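Local coordinates for UDP-N-Acetylglucosamine 2-Epimerase (PDB 1V4V), which probably interconverts UDP-N-acetylglucosamine and its 2-epimer UDP-N-acetylmannosamine, working as a homodimer whose two-domain chains have the GT-B fold, at residues V8-G13 against Y94-G99; I116-V121 against V145-D150; V296-N301 against G312-A317; T202-R207 against V234-L239; G124-N129 against A159-E164. One frame throughout, in Å; residues are numbered along the deposited sequence. Where two conformers were deposited one is given.

How the interactions relate
Interactions 1 and 2 are buried in the parallel sheet of the N-terminal domain and adjoin, since strands 94-98 and 118-121 pair with each other; the phenol of Tyr94 also reaches Asp148. Interactions 3 and 4 belong to the second domain's parallel sheet, 4 buried and 3 partly open at the sheet's end; their centres lie about 16 Å apart, while those of 1 and 3 are about 36 Å apart. Backbone bonds and aliphatic contacts dominate 1 and 3. Interaction 2 adds buried polar side chains, and interaction 4 stacked aromatic rings. Interaction 5, partly buried, joins a loop to a helix by a salt bridge and a hydrogen bond from an asparagine amide to a backbone carbonyl.

Interaction 1 (V8-G13 against Y94-G99); sequences VVLAFG and YVLVHG
Val8-Leu10 and Tyr94-Leu96 pair as neighbouring parallel strands in the buried middle of the N-terminal domain's sheet. Three backbone bonds join them: Val9 N to Tyr94 O (3.0 Å), Leu96 N to Val9 O (2.9 Å) and Ala11 N to Leu96 O (3.1 Å), the last almost straight at 173°. Val9 is thus bound through both its N-H and its carbonyl, and the CA-H of Val95 adds a weaker approach to the same oxygen. On the face that carries Val8, Leu10 and Leu96, aliphatic branches pack against each other over the paired strands. Val8 has CG1 anti to its backbone N (chi1 -179°), which brings that methyl to Leu96 CD1 at 4.0 Å, the two side chains meeting at a slant; Leu10 CG touches the same CD1 at 4.3 Å. Beyond this point the strands part. Ala11 O and His98 N are 4.5 Å apart, and a water fills in, donating to Ala11 O at 2.6 Å and accepting from His98 N at 2.8 Å. Such a fork at the C-terminal ends, where the chain order across the sheet reverses direction, is characteristic of Rossmann-like domains. Leu96 rests on Val24 of helix 15-29, whereas Ala11, Val95 and Val97 face helix 102-113; strand 34-40 continues the sheet beyond Val8-Phe12, and strand 118-121 beyond Val95-Val97.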
# COMPACT_ATOMS: atom_id res chain seq x y z
N VAL A 8 -8.28 -1.65 20.85
CA VAL A 8 -8.41 -1.19 19.47
C VAL A 8 -8.04 0.29 19.40
O VAL A 8 -8.75 1.13 19.95
CB VAL A 8 -9.85 -1.37 18.95
CG1 VAL A 8 -9.95 -0.92 17.50
CG2 VAL A 8 -10.25 -2.83 19.08
N VAL A 9 -6.94 0.59 18.74
CA VAL A 9 -6.49 1.97 18.63
C VAL A 9 -6.97 2.64 17.35
O VAL A 9 -6.77 2.12 16.25
CB VAL A 9 -4.94 2.05 18.68
CG1 VAL A 9 -4.47 3.50 18.55
CG2 VAL A 9 -4.43 1.46 20.00
N LEU A 10 -7.64 3.77 17.52
CA LEU A 10 -8.11 4.55 16.37
C LEU A 10 -7.08 5.67 16.23
O LEU A 10 -6.91 6.47 17.15
CB LEU A 10 -9.50 5.14 16.62
CG LEU A 10 -10.66 4.16 16.70
CD1 LEU A 10 -10.62 3.42 18.03
CD2 LEU A 10 -11.97 4.92 16.56
N ALA A 11 -6.40 5.71 15.10
CA ALA A 11 -5.38 6.72 14.86
C ALA A 11 -5.80 7.68 13.75
O ALA A 11 -6.07 7.26 12.63
CB ALA A 11 -4.07 6.04 14.50
N PHE A 12 -5.85 8.97 14.08
CA PHE A 12 -6.23 10.00 13.11
C PHE A 12 -5.67 11.34 13.56
O PHE A 12 -5.27 11.50 14.72
CB PHE A 12 -7.75 10.05 12.98
CG PHE A 12 -8.48 10.16 14.29
CD1 PHE A 12 -8.63 11.39 14.92
CD2 PHE A 12 -8.99 9.02 14.90
CE1 PHE A 12 -9.29 11.48 16.15
CE2 PHE A 12 -9.65 9.10 16.13
CZ PHE A 12 -9.80 10.34 16.75
N GLY A 13 -5.62 12.32 12.66
CA GLY A 13 -5.05 13.60 13.03
C GLY A 13 -5.75 14.87 12.56
O GLY A 13 -5.19 15.96 12.71
N TYR A 94 -5.47 -4.24 17.58
CA TYR A 94 -6.04 -3.91 16.28
C TYR A 94 -5.91 -2.41 16.10
O TYR A 94 -5.98 -1.65 17.06
CB TYR A 94 -7.52 -4.33 16.22
CG TYR A 94 -8.00 -4.68 14.83
CD1 TYR A 94 -8.37 -3.69 13.92
CD2 TYR A 94 -8.03 -6.00 14.41
CE1 TYR A 94 -8.76 -4.02 12.62
CE2 TYR A 94 -8.42 -6.34 13.12
CZ TYR A 94 -8.78 -5.34 12.24
OH TYR A 94 -9.14 -5.70 10.96
N VAL A 95 -5.70 -1.98 14.86
CA VAL A 95 -5.57 -0.56 14.56
C VAL A 95 -6.54 -0.16 13.46
O VAL A 95 -6.69 -0.85 12.46
CB VAL A 95 -4.14 -0.22 14.09
CG1 VAL A 95 -4.03 1.28 13.81
CG2 VAL A 95 -3.13 -0.62 15.15
N LEU A 96 -7.21 0.97 13.66
CA LEU A 96 -8.14 1.48 12.67
C LEU A 96 -7.63 2.82 12.16
O LEU A 96 -7.25 3.68 12.95
CB LEU A 96 -9.54 1.66 13.27
CG LEU A 96 -10.31 0.40 13.68
CD1 LEU A 96 -11.66 0.80 14.27
CD2 LEU A 96 -10.51 -0.51 12.48
N VAL A 97 -7.59 2.98 10.84
CA VAL A 97 -7.17 4.24 10.26
C VAL A 97 -8.26 4.67 9.30
O VAL A 97 -9.12 3.88 8.92
CB VAL A 97 -5.80 4.14 9.53
CG1 VAL A 97 -4.68 3.87 10.54
CG2 VAL A 97 -5.83 3.06 8.47
N HIS A 98 -8.21 5.94 8.92
CA HIS A 98 -9.21 6.50 8.02
C HIS A 98 -8.55 7.51 7.11
O HIS A 98 -7.64 8.23 7.51
CB HIS A 98 -10.29 7.21 8.84
CG HIS A 98 -11.33 7.90 8.01
ND1 HIS A 98 -12.54 7.32 7.71
CD2 HIS A 98 -11.32 9.10 7.38
CE1 HIS A 98 -13.23 8.13 6.92
NE2 HIS A 98 -12.51 9.21 6.71
N GLY A 99 -9.01 7.58 5.87
CA GLY A 99 -8.44 8.57 4.98
C GLY A 99 -7.30 8.13 4.10
O GLY A 99 -6.87 6.97 4.12
O HOH W 1 -6.45 7.68 10.14

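Interaction 2 (I116-V121 against V145-D150); sequences IPVGHV and VLTDLD
Val118 and His120 bury the largest areas, with Thr147 and Asp148 next on the other segment. Val118 CG1 meets Thr147 CG2 at 4.3 Å, but Val118 O is the main anchor: Asp148 N donates to it at 2.7 Å, Leu149 N adds a weak bond, and the CA-H of Thr147 also approaches it. On the N-H side of the same residue, a water accepts from Val118 N and donates to Leu146 O at 2.6 Å, tying the end of helix 136-146 to strand 118-121 before regular pairing begins. His120 N then donates to Leu149 O at 3.0 Å. The His120 ring is carried anti to its backbone N (chi1 -165°) and turns from the 145-150 segment, leaving CB to touch Thr147 CG2 at 3.6 Å and Asp150 OD2 at 3.4 Å. That carboxylate oxygen lies near the ring plane, at its edge. His120 ND1 is hydrogen-bonded to Asp144 OD1 and NE2 to Gly99 O, which fixes the ring's rotation. Asp148 OD2 meets Tyr94 OH and forms a salt bridge with Arg364. The His120 ring nitrogens, Thr147 OG1 (to Asp144 O) and Asp148 OD2 are thus matched, and Asp144 and Asp150, close together, would probably give the surroundings of His120 a negative potential.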
# COMPACT_ATOMS: atom_id res chain seq x y z
N ILE A 116 0.56 -5.82 14.04
CA ILE A 116 -0.79 -5.50 14.50
C ILE A 116 -1.74 -5.37 13.31
O ILE A 116 -1.47 -4.60 12.38
CB ILE A 116 -0.79 -4.17 15.29
CG1 ILE A 116 0.27 -4.22 16.40
CG2 ILE A 116 -2.19 -3.93 15.89
CD1 ILE A 116 0.58 -2.88 17.00
N PRO A 117 -2.85 -6.12 13.32
CA PRO A 117 -3.83 -6.07 12.22
C PRO A 117 -4.34 -4.65 12.06
O PRO A 117 -4.51 -3.93 13.04
CB PRO A 117 -4.94 -7.01 12.69
CG PRO A 117 -4.25 -7.94 13.62
CD PRO A 117 -3.29 -7.06 14.37
N VAL A 118 -4.61 -4.26 10.82
CA VAL A 118 -5.09 -2.91 10.52
C VAL A 118 -6.42 -2.93 9.77
O VAL A 118 -6.63 -3.74 8.87
CB VAL A 118 -4.07 -2.15 9.64
CG1 VAL A 118 -4.65 -0.80 9.20
CG2 VAL A 118 -2.78 -1.94 10.41
N GLY A 119 -7.30 -2.01 10.15
CA GLY A 119 -8.59 -1.89 9.49
C GLY A 119 -8.64 -0.50 8.87
O GLY A 119 -8.18 0.46 9.49
N HIS A 120 -9.18 -0.40 7.67
CA HIS A 120 -9.26 0.89 6.98
C HIS A 120 -10.72 1.32 6.80
O HIS A 120 -11.46 0.70 6.03
CB HIS A 120 -8.57 0.79 5.62
CG HIS A 120 -8.28 2.11 4.98
ND1 HIS A 120 -7.77 2.22 3.71
CD2 HIS A 120 -8.38 3.37 5.46
CE1 HIS A 120 -7.56 3.49 3.43
NE2 HIS A 120 -7.93 4.21 4.47
N VAL A 121 -11.11 2.38 7.50
CA VAL A 121 -12.48 2.90 7.43
C VAL A 121 -12.68 3.79 6.20
O VAL A 121 -11.81 4.58 5.83
CB VAL A 121 -12.81 3.70 8.72
CG1 VAL A 121 -14.25 4.21 8.69
CG2 VAL A 121 -12.60 2.80 9.95
N VAL A 145 -3.02 -2.42 0.83
CA VAL A 145 -2.22 -3.62 0.62
C VAL A 145 -2.07 -4.28 2.00
O VAL A 145 -2.13 -5.50 2.13
CB VAL A 145 -0.81 -3.29 0.09
CG1 VAL A 145 0.13 -4.47 0.31
CG2 VAL A 145 -0.88 -2.94 -1.38
N LEU A 146 -1.89 -3.45 3.02
CA LEU A 146 -1.66 -3.90 4.39
C LEU A 146 -2.88 -4.17 5.26
O LEU A 146 -2.76 -4.72 6.35
CB LEU A 146 -0.80 -2.87 5.13
CG LEU A 146 0.46 -2.40 4.41
CD1 LEU A 146 1.16 -1.38 5.29
CD2 LEU A 146 1.37 -3.59 4.11
N THR A 147 -4.06 -3.78 4.80
CA THR A 147 -5.26 -3.94 5.61
C THR A 147 -5.83 -5.34 5.78
O THR A 147 -5.94 -6.12 4.83
CB THR A 147 -6.37 -3.03 5.09
OG1 THR A 147 -6.69 -3.40 3.74
CG2 THR A 147 -5.92 -1.58 5.12
N ASP A 148 -6.20 -5.64 7.02
CA ASP A 148 -6.80 -6.93 7.37
C ASP A 148 -8.28 -6.88 7.01
O ASP A 148 -8.84 -7.85 6.50
CB ASP A 148 -6.65 -7.17 8.88
CG ASP A 148 -7.41 -8.40 9.34
OD1 ASP A 148 -7.10 -9.52 8.86
OD2 ASP A 148 -8.33 -8.24 10.18
N LEU A 149 -8.91 -5.74 7.28
CA LEU A 149 -10.32 -5.56 6.98
C LEU A 149 -10.57 -4.17 6.41
O LEU A 149 -10.19 -3.17 7.00
CB LEU A 149 -11.16 -5.76 8.25
CG LEU A 149 -12.69 -5.74 8.12
CD1 LEU A 149 -13.13 -6.67 7.00
CD2 LEU A 149 -13.32 -6.15 9.45
N ASP A 150 -11.19 -4.13 5.23
CA ASP A 150 -11.53 -2.87 4.58
C ASP A 150 -13.01 -2.63 4.76
O ASP A 150 -13.83 -3.51 4.48
CB ASP A 150 -11.22 -2.93 3.08
CG ASP A 150 -9.77 -2.64 2.77
OD1 ASP A 150 -9.21 -3.32 1.90
OD2 ASP A 150 -9.20 -1.72 3.40
O HOH W 2 -3.24 -5.86 8.67

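Interaction 3 (V296-N301 against G312-A317); sequences VVVLRN and GILKLA
Leu316 sets CG anti to its carbonyl carbon (chi1 -74°), and chi2 then sends CD1 on in an extended line and turns CD2 alongside Val298, 3.9 Å from its CB, with both side chains pointing the same way. The two methyls of Leu316 lap over the turn that follows strand 296-298: CD2 is 3.6 Å from Arg300 O, and CD1 is 3.7 Å from Asn301 O. Leu314 takes the cramped setting with CG between its backbone N and carbonyl carbon (chi1 67°), from which CD1 reaches Val298 CG2 at 4.2 Å. Beyond the strands Leu299 CD1 touches Ala317 CB at 3.8 Å; Val297 CG1 also comes near this methyl, but Val297 was deposited in two conformers and that tight approach is doubtful. Parallel backbone bonds hold the pair: Lys315 N to Val296 O (2.9 Å), Val298 N to Lys315 O (2.8 Å) and Ala317 N to Val298 O (2.8 Å). Leu299 centres an inverse gamma turn, which swings Arg300 off the strand and toward Glu209, its salt-bridge partner. Gly312 closes helix 306-311 with a Schellman motif. Strand, short helix and returning parallel strand make a beta-alpha-beta unit, here the last one of the second domain's Rossmann-like sheet, with 314-316 its outermost strand in this chain.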
# COMPACT_ATOMS: atom_id res chain seq x y z
N VAL A 296 -34.99 18.27 2.22
CA VAL A 296 -34.10 19.33 1.75
C VAL A 296 -34.49 19.89 0.39
O VAL A 296 -34.75 19.14 -0.55
CB VAL A 296 -32.64 18.83 1.62
CG1 VAL A 296 -31.74 19.98 1.15
CG2 VAL A 296 -32.16 18.26 2.94
N VAL A 297 -34.55 21.22 0.30
CA VAL A 297 -34.82 21.88 -0.96
C VAL A 297 -33.52 22.56 -1.36
O VAL A 297 -32.94 23.32 -0.58
CB VAL A 297 -35.97 22.91 -0.86
CG1 VAL A 297 -36.06 23.72 -2.15
CG2 VAL A 297 -37.27 22.21 -0.61
N VAL A 298 -33.05 22.27 -2.57
CA VAL A 298 -31.78 22.81 -3.06
C VAL A 298 -31.97 23.97 -4.02
O VAL A 298 -32.65 23.85 -5.03
CB VAL A 298 -30.95 21.71 -3.75
CG1 VAL A 298 -29.62 22.28 -4.26
CG2 VAL A 298 -30.70 20.56 -2.78
N LEU A 299 -31.35 25.10 -3.69
CA LEU A 299 -31.45 26.29 -4.52
C LEU A 299 -30.41 26.28 -5.63
O LEU A 299 -29.49 27.09 -5.66
CB LEU A 299 -31.31 27.55 -3.65
CG LEU A 299 -32.61 28.17 -3.12
CD1 LEU A 299 -33.64 27.10 -2.80
CD2 LEU A 299 -32.30 29.01 -1.90
N ARG A 300 -30.57 25.31 -6.53
CA ARG A 300 -29.69 25.14 -7.68
C ARG A 300 -30.52 24.56 -8.82
O ARG A 300 -31.60 24.02 -8.59
CB ARG A 300 -28.53 24.19 -7.35
CG ARG A 300 -27.59 24.68 -6.27
CD ARG A 300 -26.28 23.92 -6.32
NE ARG A 300 -25.52 24.27 -7.52
CZ ARG A 300 -24.50 23.56 -8.00
NH1 ARG A 300 -24.10 22.46 -7.38
NH2 ARG A 300 -23.88 23.96 -9.10
N ASN A 301 -30.02 24.68 -10.04
CA ASN A 301 -30.73 24.16 -11.20
C ASN A 301 -30.39 22.70 -11.43
O ASN A 301 -31.15 21.97 -12.07
CB ASN A 301 -30.39 24.99 -12.44
CG ASN A 301 -30.87 26.42 -12.33
OD1 ASN A 301 -32.05 26.68 -12.06
ND2 ASN A 301 -29.96 27.37 -12.52
N GLY A 312 -34.76 10.57 -3.66
CA GLY A 312 -35.92 11.35 -3.24
C GLY A 312 -35.76 12.01 -1.88
O GLY A 312 -36.73 12.23 -1.17
N ILE A 313 -34.52 12.33 -1.53
CA ILE A 313 -34.23 12.97 -0.25
C ILE A 313 -34.13 14.48 -0.39
O ILE A 313 -34.07 15.21 0.61
CB ILE A 313 -32.91 12.43 0.35
CG1 ILE A 313 -31.77 12.62 -0.66
CG2 ILE A 313 -33.05 10.95 0.69
CD1 ILE A 313 -30.41 12.16 -0.14
N LEU A 314 -34.12 14.96 -1.62
CA LEU A 314 -34.04 16.40 -1.87
C LEU A 314 -34.88 16.78 -3.07
O LEU A 314 -35.22 15.93 -3.90
CB LEU A 314 -32.58 16.81 -2.11
CG LEU A 314 -31.89 16.29 -3.39
CD1 LEU A 314 -32.32 17.12 -4.59
CD2 LEU A 314 -30.38 16.37 -3.22
N LYS A 315 -35.20 18.06 -3.17
CA LYS A 315 -35.98 18.58 -4.28
C LYS A 315 -35.24 19.80 -4.81
O LYS A 315 -34.74 20.61 -4.03
CB LYS A 315 -37.38 18.98 -3.79
CG LYS A 315 -38.36 19.32 -4.90
CD LYS A 315 -39.75 19.59 -4.35
CE LYS A 315 -40.80 19.56 -5.45
NZ LYS A 315 -40.52 20.54 -6.53
N LEU A 316 -35.15 19.92 -6.13
CA LEU A 316 -34.47 21.07 -6.72
C LEU A 316 -35.47 22.21 -6.86
O LEU A 316 -36.61 22.00 -7.26
CB LEU A 316 -33.90 20.72 -8.09
CG LEU A 316 -32.64 19.85 -8.13
CD1 LEU A 316 -32.33 19.50 -9.58
CD2 LEU A 316 -31.47 20.59 -7.50
N ALA A 317 -35.03 23.42 -6.52
CA ALA A 317 -35.91 24.57 -6.62
C ALA A 317 -35.44 25.54 -7.70
O ALA A 317 -36.15 26.48 -8.05
CB ALA A 317 -35.97 25.30 -5.27

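Interaction 4 (T202-R207 against V234-L239); sequences TVTMHR and VYPVHL
Val203 N donates to Val234 O at 2.7 Å in a straight bond (170°), although the donor sits well tilted from the carbonyl plane. Parallel pairing soon gives way to side chains. Tyr235 has CG anti to its backbone N (chi1 -179°), which carries the ring across to Val203 and Met205. Val203 CG1 lies over one face, 4.1 Å from the ring centroid, as a CH-pi contact, and Val237 CG2 sits over the centre of the opposite face. At the phenol end, OH donates a weak bond to the backbone O of Met205, a selenomethionine, at 3.3 Å. An alanine in place of Tyr235 would probably open a gap between Val203 and Val237 and leave Met205 O without this donor. The two segments are the strand ends of a beta-alpha-beta unit built round helix 214-227, in the Rossmann-like second domain of a GT-B fold, and the loops that leave them bring two histidines together. The His206 and His238 rings form an offset stack, centroids 4.2 Å apart and planes at 10°, with His206 CB over the His238 face as well. A water in the plane of the His238 ring, 3.1 Å from ND1, donates to Pro236 O at 3.0 Å and accepts a weak bond from Met205 N. Asp281 accepts from the backbone N-H groups of His206 and Arg207, which fixes the loop's course.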
# COMPACT_ATOMS: atom_id res chain seq x y z
N THR A 202 -34.70 25.62 8.44
CA THR A 202 -33.31 26.07 8.48
C THR A 202 -32.92 26.52 7.08
O THR A 202 -33.23 25.85 6.09
CB THR A 202 -32.36 24.95 8.94
OG1 THR A 202 -32.65 24.59 10.29
CG2 THR A 202 -30.90 25.42 8.85
N VAL A 203 -32.27 27.68 7.01
CA VAL A 203 -31.83 28.23 5.74
C VAL A 203 -30.33 28.42 5.72
O VAL A 203 -29.73 28.87 6.70
CB VAL A 203 -32.50 29.60 5.45
CG1 VAL A 203 -31.92 30.19 4.17
CG2 VAL A 203 -34.01 29.44 5.31
N THR A 204 -29.73 28.08 4.58
CA THR A 204 -28.29 28.20 4.37
C THR A 204 -27.98 28.53 2.90
O THR A 204 -28.39 27.81 1.98
CB THR A 204 -27.56 26.90 4.79
OG1 THR A 204 -26.98 27.07 6.09
CG2 THR A 204 -26.48 26.51 3.79
N MSE A 205 -27.29 29.65 2.67
CA MSE A 205 -26.90 30.04 1.31
C MSE A 205 -25.46 30.55 1.35
O MSE A 205 -25.17 31.54 2.02
CB MSE A 205 -27.83 31.17 0.84
CG MSE A 205 -29.28 30.73 0.51
SE MSE A 205 -30.21 32.01 -0.59
CE MSE A 205 -30.49 33.31 0.75
N HIS A 206 -24.56 29.87 0.65
CA HIS A 206 -23.16 30.29 0.63
C HIS A 206 -22.33 29.78 -0.55
O HIS A 206 -21.11 29.94 -0.56
CB HIS A 206 -22.44 29.88 1.92
CG HIS A 206 -22.29 28.39 2.08
ND1 HIS A 206 -21.06 27.76 2.00
CD2 HIS A 206 -23.20 27.42 2.30
CE1 HIS A 206 -21.23 26.46 2.17
NE2 HIS A 206 -22.51 26.23 2.35
N ARG A 207 -22.98 29.17 -1.54
CA ARG A 207 -22.26 28.68 -2.71
C ARG A 207 -21.73 29.93 -3.41
O ARG A 207 -22.50 30.80 -3.81
CB ARG A 207 -23.21 27.91 -3.63
CG ARG A 207 -22.50 27.18 -4.76
CD ARG A 207 -23.47 26.34 -5.58
NE ARG A 207 -22.78 25.58 -6.62
CZ ARG A 207 -21.87 24.63 -6.38
NH1 ARG A 207 -21.54 24.33 -5.13
NH2 ARG A 207 -21.30 24.00 -7.39
N VAL A 234 -34.67 30.07 10.30
CA VAL A 234 -33.38 30.30 10.95
C VAL A 234 -32.25 30.18 9.93
O VAL A 234 -32.05 29.13 9.33
CB VAL A 234 -33.17 29.31 12.10
CG1 VAL A 234 -31.88 29.66 12.85
CG2 VAL A 234 -34.37 29.37 13.04
N TYR A 235 -31.52 31.28 9.78
CA TYR A 235 -30.45 31.38 8.80
C TYR A 235 -29.08 31.80 9.36
O TYR A 235 -28.85 32.98 9.62
CB TYR A 235 -30.92 32.38 7.74
CG TYR A 235 -30.01 32.66 6.56
CD1 TYR A 235 -28.85 31.93 6.33
CD2 TYR A 235 -30.34 33.67 5.64
CE1 TYR A 235 -28.05 32.18 5.21
CE2 TYR A 235 -29.55 33.93 4.53
CZ TYR A 235 -28.41 33.18 4.32
OH TYR A 235 -27.64 33.43 3.21
N PRO A 236 -28.17 30.83 9.56
CA PRO A 236 -26.83 31.16 10.06
C PRO A 236 -26.09 31.70 8.84
O PRO A 236 -25.69 30.93 7.96
CB PRO A 236 -26.28 29.81 10.52
CG PRO A 236 -27.53 28.99 10.78
CD PRO A 236 -28.41 29.38 9.62
N VAL A 237 -25.93 33.01 8.75
CA VAL A 237 -25.27 33.63 7.60
C VAL A 237 -23.75 33.62 7.65
O VAL A 237 -23.16 34.01 8.66
CB VAL A 237 -25.75 35.09 7.43
CG1 VAL A 237 -25.27 35.64 6.09
CG2 VAL A 237 -27.25 35.16 7.53
N HIS A 238 -23.11 33.19 6.57
CA HIS A 238 -21.65 33.18 6.54
C HIS A 238 -21.09 34.59 6.74
O HIS A 238 -21.73 35.59 6.41
CB HIS A 238 -21.15 32.58 5.22
CG HIS A 238 -21.12 31.08 5.23
ND1 HIS A 238 -22.26 30.32 5.20
CD2 HIS A 238 -20.08 30.21 5.31
CE1 HIS A 238 -21.94 29.04 5.27
NE2 HIS A 238 -20.62 28.95 5.33
N LEU A 239 -19.87 34.66 7.28
CA LEU A 239 -19.21 35.93 7.57
C LEU A 239 -18.81 36.79 6.38
O LEU A 239 -18.66 38.00 6.51
CB LEU A 239 -17.98 35.68 8.45
CG LEU A 239 -18.27 35.14 9.85
CD1 LEU A 239 -16.97 34.79 10.55
CD2 LEU A 239 -19.04 36.18 10.65
O HOH W 3 -25.33 30.03 5.11

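Interaction 5 (G124-N129 against A159-E164); sequences GLRSGN and ANLLKE
Arg126 and Glu164 meet end to end in a two-pronged salt bridge. Arg126 NH2 donates to Glu164 OE2 at 2.9 Å, on the syn side of the carboxylate, while NE meets OE1 in a bond whose very short length is doubtful; the two planes are turned 34° apart. Asn160 runs antiparallel alongside the arginine, CB 4.0 Å from Arg126 CG, and its ND2 donates to Gly124 O at 2.8 Å, with that oxygen only 6° out of the amide plane. Gly124 CA lies 3.8 Å from Leu161 CG, and a side chain on Gly124 would collide with the carbonyl oxygen before it and crowd Leu161 CD1. A bend at chi2 of Arg126 (-75°) folds the guanidinium back over its own loop, where NH1 donates to Leu125 O at 2.9 Å from above the carbonyl plane. A water accepts from Arg126 N at 3.0 Å and, weakly, from Asn160 ND2. Further out, Asp144 of helix 136-146 forms a second salt bridge with Arg126 NH2, so two acids fix the guanidinium's rotation. An alanine at Arg126 would probably leave Asp144 without this counter-charge and Glu164 with at most a long, weak pair to Arg141, freer to turn. The loop after strand 118-121 lies at the C-terminal end of the parallel sheet, where loops of Rossmann-like domains commonly line the functional face, and is pinned here to helix 155-162.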
# COMPACT_ATOMS: atom_id res chain seq x y z
N GLY A 124 -11.68 2.17 -0.35
CA GLY A 124 -12.15 1.77 -1.68
C GLY A 124 -12.33 2.85 -2.73
O GLY A 124 -12.43 2.52 -3.92
N LEU A 125 -12.38 4.11 -2.33
CA LEU A 125 -12.54 5.18 -3.31
C LEU A 125 -11.26 5.33 -4.11
O LEU A 125 -10.17 5.37 -3.55
CB LEU A 125 -12.90 6.49 -2.60
CG LEU A 125 -14.15 6.40 -1.71
CD1 LEU A 125 -14.48 7.78 -1.16
CD2 LEU A 125 -15.32 5.85 -2.52
N ARG A 126 -11.39 5.39 -5.44
CA ARG A 126 -10.23 5.50 -6.31
C ARG A 126 -10.40 6.51 -7.44
O ARG A 126 -11.52 6.79 -7.89
CB ARG A 126 -9.92 4.14 -6.93
CG ARG A 126 -9.53 3.06 -5.93
CD ARG A 126 -8.11 3.25 -5.41
NE ARG A 126 -7.70 2.16 -4.53
CZ ARG A 126 -7.94 2.10 -3.23
NH1 ARG A 126 -8.59 3.09 -2.62
NH2 ARG A 126 -7.52 1.06 -2.52
N SER A 127 -9.27 7.05 -7.90
CA SER A 127 -9.26 8.00 -9.01
C SER A 127 -8.74 7.26 -10.23
O SER A 127 -9.00 7.65 -11.37
CB SER A 127 -8.33 9.17 -8.70
OG SER A 127 -6.97 8.76 -8.76
N GLY A 128 -8.00 6.19 -9.97
CA GLY A 128 -7.43 5.41 -11.05
C GLY A 128 -6.20 6.08 -11.64
O GLY A 128 -5.70 5.67 -12.69
N ASN A 129 -5.71 7.11 -10.96
CA ASN A 129 -4.54 7.84 -11.44
C ASN A 129 -3.57 8.17 -10.31
O ASN A 129 -3.89 8.97 -9.43
CB ASN A 129 -4.98 9.15 -12.11
CG ASN A 129 -3.86 9.83 -12.87
OD1 ASN A 129 -2.69 9.74 -12.50
ND2 ASN A 129 -4.22 10.55 -13.94
N ALA A 159 -15.98 -2.98 -5.15
CA ALA A 159 -15.59 -3.43 -6.48
C ALA A 159 -14.16 -2.97 -6.80
O ALA A 159 -13.41 -3.69 -7.44
CB ALA A 159 -16.55 -2.90 -7.53
N ASN A 160 -13.80 -1.77 -6.34
CA ASN A 160 -12.45 -1.26 -6.57
C ASN A 160 -11.43 -2.10 -5.81
O ASN A 160 -10.37 -2.45 -6.34
CB ASN A 160 -12.32 0.20 -6.12
CG ASN A 160 -13.07 1.16 -7.03
OD1 ASN A 160 -13.28 0.88 -8.20
ND2 ASN A 160 -13.46 2.31 -6.48
N LEU A 161 -11.75 -2.42 -4.56
CA LEU A 161 -10.85 -3.20 -3.72
C LEU A 161 -10.59 -4.59 -4.28
O LEU A 161 -9.46 -5.07 -4.27
CB LEU A 161 -11.42 -3.29 -2.30
CG LEU A 161 -11.41 -1.95 -1.57
CD1 LEU A 161 -12.26 -2.03 -0.30
CD2 LEU A 161 -9.98 -1.56 -1.24
N LEU A 162 -11.65 -5.24 -4.78
CA LEU A 162 -11.51 -6.57 -5.35
C LEU A 162 -10.58 -6.49 -6.56
O LEU A 162 -9.77 -7.38 -6.80
CB LEU A 162 -12.88 -7.10 -5.79
CG LEU A 162 -13.87 -7.42 -4.67
CD1 LEU A 162 -15.25 -7.68 -5.25
CD2 LEU A 162 -13.37 -8.64 -3.89
N LYS A 163 -10.71 -5.40 -7.31
CA LYS A 163 -9.90 -5.16 -8.49
C LYS A 163 -8.42 -5.01 -8.15
O LYS A 163 -7.57 -5.10 -9.03
CB LYS A 163 -10.42 -3.91 -9.21
CG LYS A 163 -9.66 -3.52 -10.46
CD LYS A 163 -10.22 -2.23 -11.06
CE LYS A 163 -10.12 -1.08 -10.06
NZ LYS A 163 -10.69 0.19 -10.59
N GLU A 164 -8.12 -4.79 -6.88
CA GLU A 164 -6.73 -4.64 -6.44
C GLU A 164 -6.20 -5.88 -5.72
O GLU A 164 -5.16 -5.83 -5.06
CB GLU A 164 -6.60 -3.41 -5.52
CG GLU A 164 -6.83 -2.09 -6.24
CD GLU A 164 -6.68 -0.88 -5.34
OE1 GLU A 164 -6.82 0.25 -5.86
OE2 GLU A 164 -6.44 -1.04 -4.12
O HOH W 4 -14.26 5.52 -6.27